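Local coordinates for Cas13d (uncultured Ruminococcus sp, PDB 6IV9), which binds a CRISPR RNA as a Cas13d effector and uses two HEPN domains for maturation of that RNA and cleavage of target RNA, at residues Arg692-Ile697 and Ile724-Thr729; Pro764-Lys769 and Arg776-Thr781; Thr781-Cys786 and Leu795-Asn800. The protein carries 2 engineered substitutions. All coordinates share one frame; numbering follows the deposited sequence.

Contact 1. Residues Arg692-Ile697 and Ile724-Thr729; sequences RMIKNI and IGLYLT. With nucleotides of chain B.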
loop_
_atom_site.group_PDB
_atom_site.type_symbol
_atom_site.label_atom_id
_atom_site.label_comp_id
_atom_site.label_asym_id
_atom_site.label_seq_id
_atom_site.Cartn_x
_atom_site.Cartn_y
_atom_site.Cartn_z
ATOM N N ARG A 692 -3.594 -8.701 30.370
ATOM C CA ARG A 692 -4.621 -8.525 31.421
ATOM C C ARG A 692 -5.071 -7.067 31.469
ATOM O O ARG A 692 -6.237 -6.831 31.642
ATOM C CB ARG A 692 -4.057 -8.942 32.773
ATOM C CG ARG A 692 -4.081 -10.442 32.974
ATOM C CD ARG A 692 -4.013 -10.777 34.447
ATOM N NE ARG A 692 -2.657 -10.653 34.942
ATOM C CZ ARG A 692 -1.664 -11.473 34.659
ATOM N NH1 ARG A 692 -0.441 -11.140 35.004
ATOM N NH2 ARG A 692 -1.888 -12.616 34.045
ATOM N N MET A 693 -4.141 -6.135 31.324
ATOM C CA MET A 693 -4.497 -4.699 31.354
ATOM C C MET A 693 -5.439 -4.388 30.195
ATOM O O MET A 693 -6.382 -3.669 30.400
ATOM C CB MET A 693 -3.258 -3.840 31.164
ATOM C CG MET A 693 -2.380 -3.814 32.351
ATOM S SD MET A 693 -1.303 -2.399 32.255
ATOM C CE MET A 693 -1.714 -1.777 30.637
ATOM N N ILE A 694 -5.121 -4.905 29.019
ATOM C CA ILE A 694 -5.943 -4.692 27.800
ATOM C C ILE A 694 -7.320 -5.323 28.008
ATOM O O ILE A 694 -8.313 -4.703 27.707
ATOM C CB ILE A 694 -5.201 -5.253 26.582
ATOM C CG1 ILE A 694 -4.029 -4.350 26.221
ATOM C CG2 ILE A 694 -6.137 -5.449 25.417
ATOM C CD1 ILE A 694 -3.027 -4.988 25.345
ATOM N N LYS A 695 -7.358 -6.501 28.605
ATOM C CA LYS A 695 -8.638 -7.190 28.848
ATOM C C LYS A 695 -9.524 -6.346 29.775
ATOM O O LYS A 695 -10.716 -6.419 29.631
ATOM C CB LYS A 695 -8.364 -8.552 29.483
ATOM C CG LYS A 695 -9.595 -9.349 29.863
ATOM C CD LYS A 695 -9.312 -10.445 30.846
ATOM C CE LYS A 695 -9.903 -11.779 30.464
ATOM N NZ LYS A 695 -11.322 -11.699 30.058
ATOM N N ASN A 696 -8.915 -5.621 30.707
ATOM C CA ASN A 696 -9.638 -4.894 31.784
ATOM C C ASN A 696 -9.754 -3.388 31.558
ATOM O O ASN A 696 -10.281 -2.739 32.422
ATOM C CB ASN A 696 -8.972 -5.135 33.133
ATOM C CG ASN A 696 -9.102 -6.572 33.578
ATOM O OD1 ASN A 696 -10.121 -7.203 33.373
ATOM N ND2 ASN A 696 -8.055 -7.099 34.167
ATOM N N ILE A 697 -9.295 -2.871 30.430
ATOM C CA ILE A 697 -9.360 -1.405 30.176
ATOM C C ILE A 697 -10.821 -0.936 30.084
ATOM O O ILE A 697 -11.643 -1.696 29.658
ATOM C CB ILE A 697 -8.608 -1.068 28.880
ATOM C CG1 ILE A 697 -8.377 0.429 28.741
ATOM C CG2 ILE A 697 -9.355 -1.605 27.682
ATOM C CD1 ILE A 697 -7.480 0.768 27.603
ATOM N N ILE A 724 -3.367 3.614 26.686
ATOM C CA ILE A 724 -4.257 3.777 25.503
ATOM C C ILE A 724 -3.448 3.505 24.232
ATOM O O ILE A 724 -3.953 2.874 23.343
ATOM C CB ILE A 724 -4.887 5.178 25.500
ATOM C CG1 ILE A 724 -5.904 5.328 26.628
ATOM C CG2 ILE A 724 -5.485 5.497 24.148
ATOM C CD1 ILE A 724 -6.488 6.697 26.753
ATOM N N GLY A 725 -2.220 3.995 24.179
ATOM C CA GLY A 725 -1.421 3.789 22.967
ATOM C C GLY A 725 -1.174 2.319 22.712
ATOM O O GLY A 725 -1.252 1.905 21.586
ATOM N N LEU A 726 -0.829 1.572 23.750
ATOM C CA LEU A 726 -0.578 0.124 23.574
ATOM C C LEU A 726 -1.868 -0.583 23.172
ATOM O O LEU A 726 -1.813 -1.414 22.320
ATOM C CB LEU A 726 -0.045 -0.467 24.875
ATOM C CG LEU A 726 0.026 -1.989 24.890
ATOM C CD1 LEU A 726 0.947 -2.492 23.803
ATOM C CD2 LEU A 726 0.479 -2.491 26.234
ATOM N N TYR A 727 -2.974 -0.231 23.810
ATOM C CA TYR A 727 -4.261 -0.893 23.503
ATOM C C TYR A 727 -4.619 -0.663 22.035
ATOM O O TYR A 727 -4.906 -1.601 21.346
ATOM C CB TYR A 727 -5.366 -0.324 24.395
ATOM C CG TYR A 727 -6.754 -0.742 24.004
ATOM C CD1 TYR A 727 -7.120 -2.064 24.007
ATOM C CD2 TYR A 727 -7.694 0.174 23.588
ATOM C CE1 TYR A 727 -8.386 -2.467 23.643
ATOM C CE2 TYR A 727 -8.965 -0.209 23.208
ATOM C CZ TYR A 727 -9.319 -1.539 23.237
ATOM O OH TYR A 727 -10.549 -1.953 22.861
ATOM N N LEU A 728 -4.538 0.575 21.580
ATOM C CA LEU A 728 -4.876 0.863 20.167
ATOM C C LEU A 728 -3.903 0.145 19.227
ATOM O O LEU A 728 -4.338 -0.350 18.219
ATOM C CB LEU A 728 -4.840 2.374 19.952
ATOM C CG LEU A 728 -5.967 3.137 20.627
ATOM C CD1 LEU A 728 -5.815 4.627 20.418
ATOM C CD2 LEU A 728 -7.307 2.654 20.128
ATOM N N THR A 729 -2.621 0.154 19.560
ATOM C CA THR A 729 -1.605 -0.500 18.706
ATOM C C THR A 729 -1.891 -1.997 18.608
ATOM O O THR A 729 -1.883 -2.516 17.523
ATOM C CB THR A 729 -0.192 -0.285 19.250
ATOM O OG1 THR A 729 0.068 1.109 19.278
ATOM C CG2 THR A 729 0.861 -0.978 18.423
ATOM P P U B 38 3.289 -0.681 12.502
ATOM O OP1 U B 38 2.196 -1.403 11.936
ATOM O OP2 U B 38 3.433 0.744 12.356
ATOM O "O5'" U B 38 3.223 -1.026 14.053
ATOM C "C5'" U B 38 4.052 -0.352 14.923
ATOM C "C4'" U B 38 4.095 -1.088 16.245
ATOM O "O4'" U B 38 4.531 -2.445 16.002
ATOM C "C3'" U B 38 5.144 -0.504 17.169
ATOM O "O3'" U B 38 4.512 0.532 17.927
ATOM C "C2'" U B 38 5.557 -1.705 18.020
ATOM O "O2'" U B 38 4.623 -1.982 19.038
ATOM C "C1'" U B 38 5.443 -2.840 17.014
ATOM N N1 U B 38 6.722 -3.197 16.394
ATOM C C2 U B 38 6.884 -4.524 16.030
ATOM O O2 U B 38 6.016 -5.369 16.217
ATOM N N3 U B 38 8.086 -4.813 15.418
ATOM C C4 U B 38 9.114 -3.918 15.122
ATOM O O4 U B 38 10.142 -4.321 14.553
ATOM C C5 U B 38 8.835 -2.551 15.484
ATOM C C6 U B 38 7.676 -2.249 16.097
#

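Contact 2. Residues Pro764-Lys769 and Arg776-Thr781; sequences PELASK and RILSQT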
loop_
_atom_site.group_PDB
_atom_site.type_symbol
_atom_site.label_atom_id
_atom_site.label_comp_id
_atom_site.label_asym_id
_atom_site.label_seq_id
_atom_site.Cartn_x
_atom_site.Cartn_y
_atom_site.Cartn_z
ATOM N N PRO A 764 -12.219 -22.567 -26.851
ATOM C CA PRO A 764 -13.572 -22.789 -27.352
ATOM C C PRO A 764 -14.479 -23.390 -26.277
ATOM O O PRO A 764 -15.591 -23.023 -26.189
ATOM C CB PRO A 764 -13.362 -23.829 -28.456
ATOM C CG PRO A 764 -11.965 -23.564 -28.923
ATOM C CD PRO A 764 -11.225 -23.272 -27.640
ATOM N N GLU A 765 -13.904 -24.210 -25.411
ATOM C CA GLU A 765 -14.646 -24.916 -24.337
ATOM C C GLU A 765 -15.289 -23.941 -23.343
ATOM O O GLU A 765 -16.203 -24.350 -22.656
ATOM C CB GLU A 765 -13.719 -25.901 -23.635
ATOM C CG GLU A 765 -13.414 -27.133 -24.452
ATOM C CD GLU A 765 -12.346 -26.955 -25.511
ATOM O OE1 GLU A 765 -11.752 -25.895 -25.569
ATOM O OE2 GLU A 765 -12.121 -27.892 -26.275
ATOM N N LEU A 766 -14.782 -22.714 -23.256
ATOM C CA LEU A 766 -15.264 -21.690 -22.297
ATOM C C LEU A 766 -16.297 -20.801 -22.988
ATOM O O LEU A 766 -16.864 -19.966 -22.339
ATOM C CB LEU A 766 -14.054 -20.831 -21.921
ATOM C CG LEU A 766 -13.422 -21.015 -20.546
ATOM C CD1 LEU A 766 -13.608 -22.399 -19.985
ATOM C CD2 LEU A 766 -11.961 -20.621 -20.556
ATOM N N ALA A 767 -16.631 -21.115 -24.229
ATOM C CA ALA A 767 -17.461 -20.208 -25.045
ATOM C C ALA A 767 -18.814 -19.877 -24.411
ATOM O O ALA A 767 -19.162 -18.715 -24.421
ATOM C CB ALA A 767 -17.630 -20.814 -26.410
ATOM N N SER A 768 -19.536 -20.838 -23.852
ATOM C CA SER A 768 -20.867 -20.475 -23.303
ATOM C C SER A 768 -20.845 -20.276 -21.782
ATOM O O SER A 768 -21.911 -20.044 -21.219
ATOM C CB SER A 768 -21.864 -21.522 -23.675
ATOM O OG SER A 768 -21.556 -22.719 -22.997
ATOM N N LYS A 769 -19.673 -20.349 -21.154
ATOM C CA LYS A 769 -19.578 -20.309 -19.673
ATOM C C LYS A 769 -19.669 -18.904 -19.072
ATOM O O LYS A 769 -19.142 -17.986 -19.648
ATOM C CB LYS A 769 -18.291 -21.005 -19.238
ATOM C CG LYS A 769 -18.073 -22.382 -19.830
ATOM C CD LYS A 769 -19.189 -23.325 -19.493
ATOM C CE LYS A 769 -18.912 -24.746 -19.910
ATOM N NZ LYS A 769 -19.593 -25.700 -19.014
ATOM N N ARG A 776 -14.951 -22.412 -10.322
ATOM C CA ARG A 776 -13.928 -23.454 -10.578
ATOM C C ARG A 776 -13.752 -23.750 -12.070
ATOM O O ARG A 776 -12.845 -24.480 -12.388
ATOM C CB ARG A 776 -14.294 -24.762 -9.874
ATOM C CG ARG A 776 -14.588 -24.635 -8.392
ATOM C CD ARG A 776 -15.186 -25.913 -7.847
ATOM N NE ARG A 776 -16.456 -26.218 -8.468
ATOM C CZ ARG A 776 -16.901 -27.434 -8.706
ATOM N NH1 ARG A 776 -16.288 -28.474 -8.187
ATOM N NH2 ARG A 776 -17.960 -27.608 -9.461
ATOM N N ILE A 777 -14.556 -23.145 -12.930
ATOM C CA ILE A 777 -14.572 -23.520 -14.374
ATOM C C ILE A 777 -13.218 -23.324 -15.070
ATOM O O ILE A 777 -12.900 -24.143 -15.912
ATOM C CB ILE A 777 -15.730 -22.821 -15.103
ATOM C CG1 ILE A 777 -15.943 -23.362 -16.516
ATOM C CG2 ILE A 777 -15.551 -21.323 -15.110
ATOM C CD1 ILE A 777 -16.275 -24.815 -16.575
ATOM N N LEU A 778 -12.491 -22.251 -14.770
ATOM C CA LEU A 778 -11.197 -22.051 -15.461
ATOM C C LEU A 778 -10.208 -23.158 -15.092
ATOM O O LEU A 778 -9.660 -23.765 -15.979
ATOM C CB LEU A 778 -10.647 -20.703 -15.007
ATOM C CG LEU A 778 -9.963 -19.842 -16.057
ATOM C CD1 LEU A 778 -8.791 -19.097 -15.480
ATOM C CD2 LEU A 778 -9.597 -20.599 -17.307
ATOM N N SER A 779 -10.015 -23.405 -13.807
ATOM C CA SER A 779 -9.059 -24.455 -13.397
ATOM C C SER A 779 -9.517 -25.819 -13.923
ATOM O O SER A 779 -8.696 -26.570 -14.382
ATOM C CB SER A 779 -8.928 -24.490 -11.915
ATOM O OG SER A 779 -8.309 -23.323 -11.458
ATOM N N GLN A 780 -10.808 -26.098 -13.821
ATOM C CA GLN A 780 -11.355 -27.403 -14.257
ATOM C C GLN A 780 -11.140 -27.574 -15.761
ATOM O O GLN A 780 -10.593 -28.581 -16.162
ATOM C CB GLN A 780 -12.846 -27.349 -13.960
ATOM C CG GLN A 780 -13.577 -28.673 -13.968
ATOM C CD GLN A 780 -15.027 -28.372 -13.675
ATOM O OE1 GLN A 780 -15.443 -28.260 -12.529
ATOM N NE2 GLN A 780 -15.802 -28.179 -14.724
ATOM N N THR A 781 -11.502 -26.571 -16.538
ATOM C CA THR A 781 -11.350 -26.658 -18.003
ATOM C C THR A 781 -9.878 -26.796 -18.393
ATOM O O THR A 781 -9.580 -27.629 -19.204
ATOM C CB THR A 781 -11.974 -25.438 -18.673
ATOM O OG1 THR A 781 -13.336 -25.400 -18.282
ATOM C CG2 THR A 781 -11.875 -25.498 -20.174
#

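Contact 3. Residues Thr781-Cys786 and Leu795-Asn800; sequences TLCELC and LFLKKN. With nucleotides of chain B.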
loop_
_atom_site.group_PDB
_atom_site.type_symbol
_atom_site.label_atom_id
_atom_site.label_comp_id
_atom_site.label_asym_id
_atom_site.label_seq_id
_atom_site.Cartn_x
_atom_site.Cartn_y
_atom_site.Cartn_z
ATOM N N THR A 781 -11.502 -26.571 -16.538
ATOM C CA THR A 781 -11.350 -26.658 -18.003
ATOM C C THR A 781 -9.878 -26.796 -18.393
ATOM O O THR A 781 -9.580 -27.629 -19.204
ATOM C CB THR A 781 -11.974 -25.438 -18.673
ATOM O OG1 THR A 781 -13.336 -25.400 -18.282
ATOM C CG2 THR A 781 -11.875 -25.498 -20.174
ATOM N N LEU A 782 -8.995 -25.999 -17.809
ATOM C CA LEU A 782 -7.558 -26.082 -18.155
ATOM C C LEU A 782 -6.969 -27.426 -17.733
ATOM O O LEU A 782 -6.130 -27.913 -18.439
ATOM C CB LEU A 782 -6.823 -24.893 -17.543
ATOM C CG LEU A 782 -7.238 -23.542 -18.111
ATOM C CD1 LEU A 782 -6.511 -22.419 -17.420
ATOM C CD2 LEU A 782 -6.994 -23.504 -19.599
ATOM N N CYS A 783 -7.352 -27.950 -16.577
ATOM C CA CYS A 783 -6.824 -29.264 -16.137
ATOM C C CYS A 783 -7.291 -30.351 -17.108
ATOM O O CYS A 783 -6.489 -31.150 -17.503
ATOM C CB CYS A 783 -7.277 -29.609 -14.726
ATOM S SG CYS A 783 -6.432 -28.666 -13.431
ATOM N N GLU A 784 -8.553 -30.307 -17.509
ATOM C CA GLU A 784 -9.109 -31.322 -18.438
ATOM C C GLU A 784 -8.355 -31.275 -19.769
ATOM O O GLU A 784 -8.050 -32.328 -20.294
ATOM C CB GLU A 784 -10.576 -31.008 -18.701
ATOM C CG GLU A 784 -11.503 -31.406 -17.576
ATOM C CD GLU A 784 -12.939 -30.935 -17.743
ATOM O OE1 GLU A 784 -13.754 -31.269 -16.895
ATOM O OE2 GLU A 784 -13.227 -30.228 -18.711
ATOM N N LEU A 785 -8.073 -30.080 -20.278
ATOM C CA LEU A 785 -7.352 -29.922 -21.562
ATOM C C LEU A 785 -5.945 -30.501 -21.442
ATOM O O LEU A 785 -5.483 -31.068 -22.406
ATOM C CB LEU A 785 -7.326 -28.455 -21.978
ATOM C CG LEU A 785 -8.683 -27.878 -22.342
ATOM C CD1 LEU A 785 -8.602 -26.384 -22.536
ATOM C CD2 LEU A 785 -9.232 -28.554 -23.579
ATOM N N CYS A 786 -5.294 -30.335 -20.300
ATOM C CA CYS A 786 -3.936 -30.902 -20.171
ATOM C C CYS A 786 -4.021 -32.423 -20.281
ATOM O O CYS A 786 -3.155 -33.005 -20.880
ATOM C CB CYS A 786 -3.311 -30.553 -18.830
ATOM S SG CYS A 786 -2.753 -28.839 -18.728
ATOM N N LEU A 795 1.044 -23.333 -19.139
ATOM C CA LEU A 795 2.278 -24.104 -18.852
ATOM C C LEU A 795 2.330 -24.599 -17.408
ATOM O O LEU A 795 2.967 -25.593 -17.187
ATOM C CB LEU A 795 3.522 -23.288 -19.199
ATOM C CG LEU A 795 3.540 -22.673 -20.591
ATOM C CD1 LEU A 795 4.903 -22.102 -20.911
ATOM C CD2 LEU A 795 3.109 -23.671 -21.637
ATOM N N PHE A 796 1.746 -23.869 -16.466
ATOM C CA PHE A 796 1.879 -24.328 -15.066
ATOM C C PHE A 796 1.268 -25.721 -14.932
ATOM O O PHE A 796 1.898 -26.588 -14.382
ATOM C CB PHE A 796 1.083 -23.425 -14.125
ATOM C CG PHE A 796 1.627 -22.038 -13.906
ATOM C CD1 PHE A 796 2.869 -21.840 -13.337
ATOM C CD2 PHE A 796 0.871 -20.933 -14.221
ATOM C CE1 PHE A 796 3.355 -20.566 -13.120
ATOM C CE2 PHE A 796 1.358 -19.659 -14.004
ATOM C CZ PHE A 796 2.597 -19.484 -13.453
ATOM N N LEU A 797 0.044 -25.886 -15.405
ATOM C CA LEU A 797 -0.665 -27.183 -15.342
ATOM C C LEU A 797 -0.052 -28.231 -16.278
ATOM O O LEU A 797 0.003 -29.373 -15.891
ATOM C CB LEU A 797 -2.140 -26.938 -15.651
ATOM C CG LEU A 797 -2.852 -26.063 -14.628
ATOM C CD1 LEU A 797 -4.271 -25.783 -15.053
ATOM C CD2 LEU A 797 -2.820 -26.705 -13.258
ATOM N N LYS A 798 0.327 -27.850 -17.492
ATOM C CA LYS A 798 0.865 -28.851 -18.439
ATOM C C LYS A 798 2.187 -29.438 -17.948
ATOM O O LYS A 798 2.340 -30.632 -18.003
ATOM C CB LYS A 798 1.051 -28.227 -19.820
ATOM C CG LYS A 798 1.342 -29.211 -20.941
ATOM C CD LYS A 798 0.307 -30.306 -21.048
ATOM C CE LYS A 798 0.536 -31.264 -22.195
ATOM N NZ LYS A 798 -0.566 -32.240 -22.321
ATOM N N LYS A 799 3.103 -28.587 -17.513
ATOM C CA LYS A 799 4.460 -28.998 -17.082
ATOM C C LYS A 799 4.463 -29.809 -15.791
ATOM O O LYS A 799 5.371 -30.579 -15.622
ATOM C CB LYS A 799 5.397 -27.800 -16.981
ATOM C CG LYS A 799 5.609 -27.079 -18.292
ATOM C CD LYS A 799 6.742 -26.119 -18.247
ATOM C CE LYS A 799 7.316 -25.896 -19.621
ATOM N NZ LYS A 799 8.464 -24.978 -19.589
ATOM N N ASN A 800 3.511 -29.584 -14.902
ATOM C CA ASN A 800 3.584 -30.283 -13.599
ATOM C C ASN A 800 2.373 -31.194 -13.442
ATOM O O ASN A 800 1.384 -30.759 -12.913
ATOM C CB ASN A 800 3.717 -29.268 -12.467
ATOM C CG ASN A 800 4.278 -29.871 -11.203
ATOM O OD1 ASN A 800 3.803 -30.889 -10.751
ATOM N ND2 ASN A 800 5.291 -29.249 -10.644
ATOM P P U B 4 7.379 -26.080 -11.742
ATOM O OP1 U B 4 6.446 -26.998 -12.459
ATOM O OP2 U B 4 8.394 -26.571 -10.841
ATOM O "O5'" U B 4 8.109 -25.142 -12.777
ATOM C "C5'" U B 4 7.374 -24.547 -13.883
ATOM C "C4'" U B 4 8.239 -23.570 -14.623
ATOM O "O4'" U B 4 8.587 -22.415 -13.773
ATOM C "C3'" U B 4 9.607 -24.084 -15.087
ATOM O "O3'" U B 4 9.535 -24.835 -16.297
ATOM C "C2'" U B 4 10.351 -22.778 -15.309
ATOM O "O2'" U B 4 9.902 -22.094 -16.465
ATOM C "C1'" U B 4 9.904 -21.980 -14.084
ATOM N N1 U B 4 10.784 -22.236 -12.929
ATOM C C2 U B 4 11.970 -21.535 -12.873
ATOM O O2 U B 4 12.328 -20.751 -13.750
ATOM N N3 U B 4 12.729 -21.773 -11.754
ATOM C C4 U B 4 12.476 -22.667 -10.750
ATOM O O4 U B 4 13.274 -22.770 -9.817
ATOM C C5 U B 4 11.234 -23.363 -10.879
ATOM C C6 U B 4 10.455 -23.138 -11.946
ATOM P P G B 5 10.694 -25.970 -16.604
ATOM O OP1 G B 5 10.180 -26.686 -17.760
ATOM O OP2 G B 5 11.058 -26.658 -15.395
ATOM O "O5'" G B 5 11.918 -25.052 -16.987
ATOM C "C5'" G B 5 11.844 -24.298 -18.211
ATOM C "C4'" G B 5 13.011 -23.396 -18.408
ATOM O "O4'" G B 5 13.164 -22.446 -17.319
ATOM C "C3'" G B 5 14.372 -24.069 -18.463
ATOM O "O3'" G B 5 14.556 -24.725 -19.697
ATOM C "C2'" G B 5 15.267 -22.859 -18.290
ATOM O "O2'" G B 5 15.349 -22.041 -19.449
ATOM C "C1'" G B 5 14.543 -22.166 -17.140
ATOM N N9 G B 5 14.963 -22.623 -15.815
ATOM C C8 G B 5 14.284 -23.389 -14.908
ATOM N N7 G B 5 14.918 -23.514 -13.772
ATOM C C5 G B 5 16.118 -22.853 -13.971
ATOM C C6 G B 5 17.235 -22.705 -13.110
ATOM O O6 G B 5 17.364 -23.099 -11.949
ATOM N N1 G B 5 18.248 -21.971 -13.712
ATOM C C2 G B 5 18.205 -21.469 -14.986
ATOM N N2 G B 5 19.278 -20.777 -15.388
ATOM N N3 G B 5 17.157 -21.574 -15.785
ATOM C C4 G B 5 16.172 -22.308 -15.226
#

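Contact 1. Residues Arg692-Ile697 and Ile724-Thr729
Leu726 and Tyr727 of the long helix 713-760 receive Ile694 of helix 683-696 and Ile697 just beyond it, a buried helix-to-helix packing in this largely helical protein. Leu726 comes first along the long helix: its CG lies 4.3 Å from Ile694 CD1, the far end of that isoleucine, while Tyr669 and Cys673 of helix 663-673 also press on the leucine. Tyr727 has the largest share of the contact. With its CG anti to the backbone N (chi1 170°), the ring swings out from the helix to meet both isoleucines. Ile697 lies over one face, CG2 standing 4.2 Å above the ring plane at its centre, and on the same side Ile697 CD1 comes down to 4.0 Å from Tyr727 CG, so two ends of one side chain rest on the phenol. Ile694 approaches differently: its CG2 meets the ring edge in plane, 3.8 Å from Tyr727 CD1. Face and edge are thus held by two residues three apart in the chain, which should restrict rotation of the ring. The hydroxyl is used elsewhere, hydrogen-bonded to Ile590 O. Thr729, further along, lies beside the guide RNA. Its OG1 donates to Gly725 O at 2.8 Å, and its backbone N bonds the same carbonyl from the opposite face of the carbonyl plane, so one oxygen takes two bonds. This bond, with OG1 beside the backbone N (chi1 -60°), leaves the methyl beside the ribose of U38 of chain B, where Thr729 CG2 lies 3.9 Å from C4' of that nucleotide.

Contact 2. Residues Pro764-Lys769 and Arg776-Thr781
The carboxylate of Glu765, whose stem touches Thr781, turns to Arg789 in a salt bridge outside the contact, and the Arg776 guanidinium has Gln780 OE1 over one face, 4.0 Å above the plane and offset toward the rim. Both flat groups flank a 3-10 turn running into a type I beta turn, Leu766 to Lys769, that folds back on the first turns of helix 777-788. The guanidinium nitrogens are held by a salt bridge to Asp774 and a hydrogen bond to Ile811 O. Leu766 is the wedge: its CD1 lies 3.5 Å from Thr781 OG1, and its CD2 reaches Leu778 CD2 at 4.0 Å. Thr781 is pinned by OG1, which donates to Ile777 O at 2.7 Å, and its methyl CG2 touches Glu765 CB at 3.9 Å. A glycine here would lose hydroxyl and methyl together, which would probably open a gap beside Leu766 CD1 and remove the apolar partner of Glu765 CB. Phe756 and Tyr759 of helix 713-760 back the leucine. Beside it, Lys769, bent at its second torsion (chi2 -59°), lays its aliphatic stem at about a right angle across Ile777, with Lys769 CG 4.1 Å from Ile777 CG1.

Contact 3. Residues Thr781-Cys786 and Leu795-Asn800
Cys786 and Leu797 meet in a helix-helix packing, where helix 777-788 lies against the short helix 795-799 beside the backbone of the guide RNA. The axes of the two helical segments pass 9.3 Å apart at 41°. Leu797 is the main apolar plug: its CD1 lies 3.7 Å from Leu782 CB and also touches Cys783 SG, so the leucine end rests against both residues. Its CB meets Cys786 SG at 3.7 Å. The same sulfur packs against the backbone of Lys798, 3.6 Å from Lys798 CA, consistent with the close backbones here, the CA atoms of Cys786 and Lys798 being 5.5 Å apart. Lys798 then closes the contact from the polar side. Its chain leaves with CG anti to the backbone N and bends at the second torsion, passing Cys786 SG before NZ donates to Cys786 O at 3.1 Å, in the carbonyl plane on a lone pair, with a C=O...N angle of 136°. A weak bond to Arg789 O is the second partner of this ammonium. Lys799, directed away from helix 777-788, and Asn800, just after the short helix, meet the RNA. Lys799, extended beyond CG, puts NZ 3.0 Å from OP1 of G5 of chain B, with a weak bond to O3' of U4 of chain B and a long, weak ion pair to Glu140, a residue of a magnesium site. Asn800 is a joint: as N-cap of helix 801-813 it uses OD1 on Leu803 N, which fixes the amide so that ND2 can donate to OP1 of U4 of chain B at 3.1 Å, with a nearly straight N-H...O angle of 162°.

Along the chain the three contacts come in series. Contact 1 is remote from the others: its centre lies about 51 Å from those of contacts 2 and 3, and its nearest atoms about 36 Å away. Helix 713-760, which carries half of contact 1, leads on to the loop of contact 2 and then to helix 777-788. Contacts 2 and 3 are neighbours, centres about 13 Å apart; both use helix 777-788 and share Thr781, and Glu765 CD touches Leu785 CD2 at 4.0 Å. One helix therefore ties the loop to the RNA-binding helix 795-799, while contacts 1 and 3 face well-separated parts of the same guide RNA.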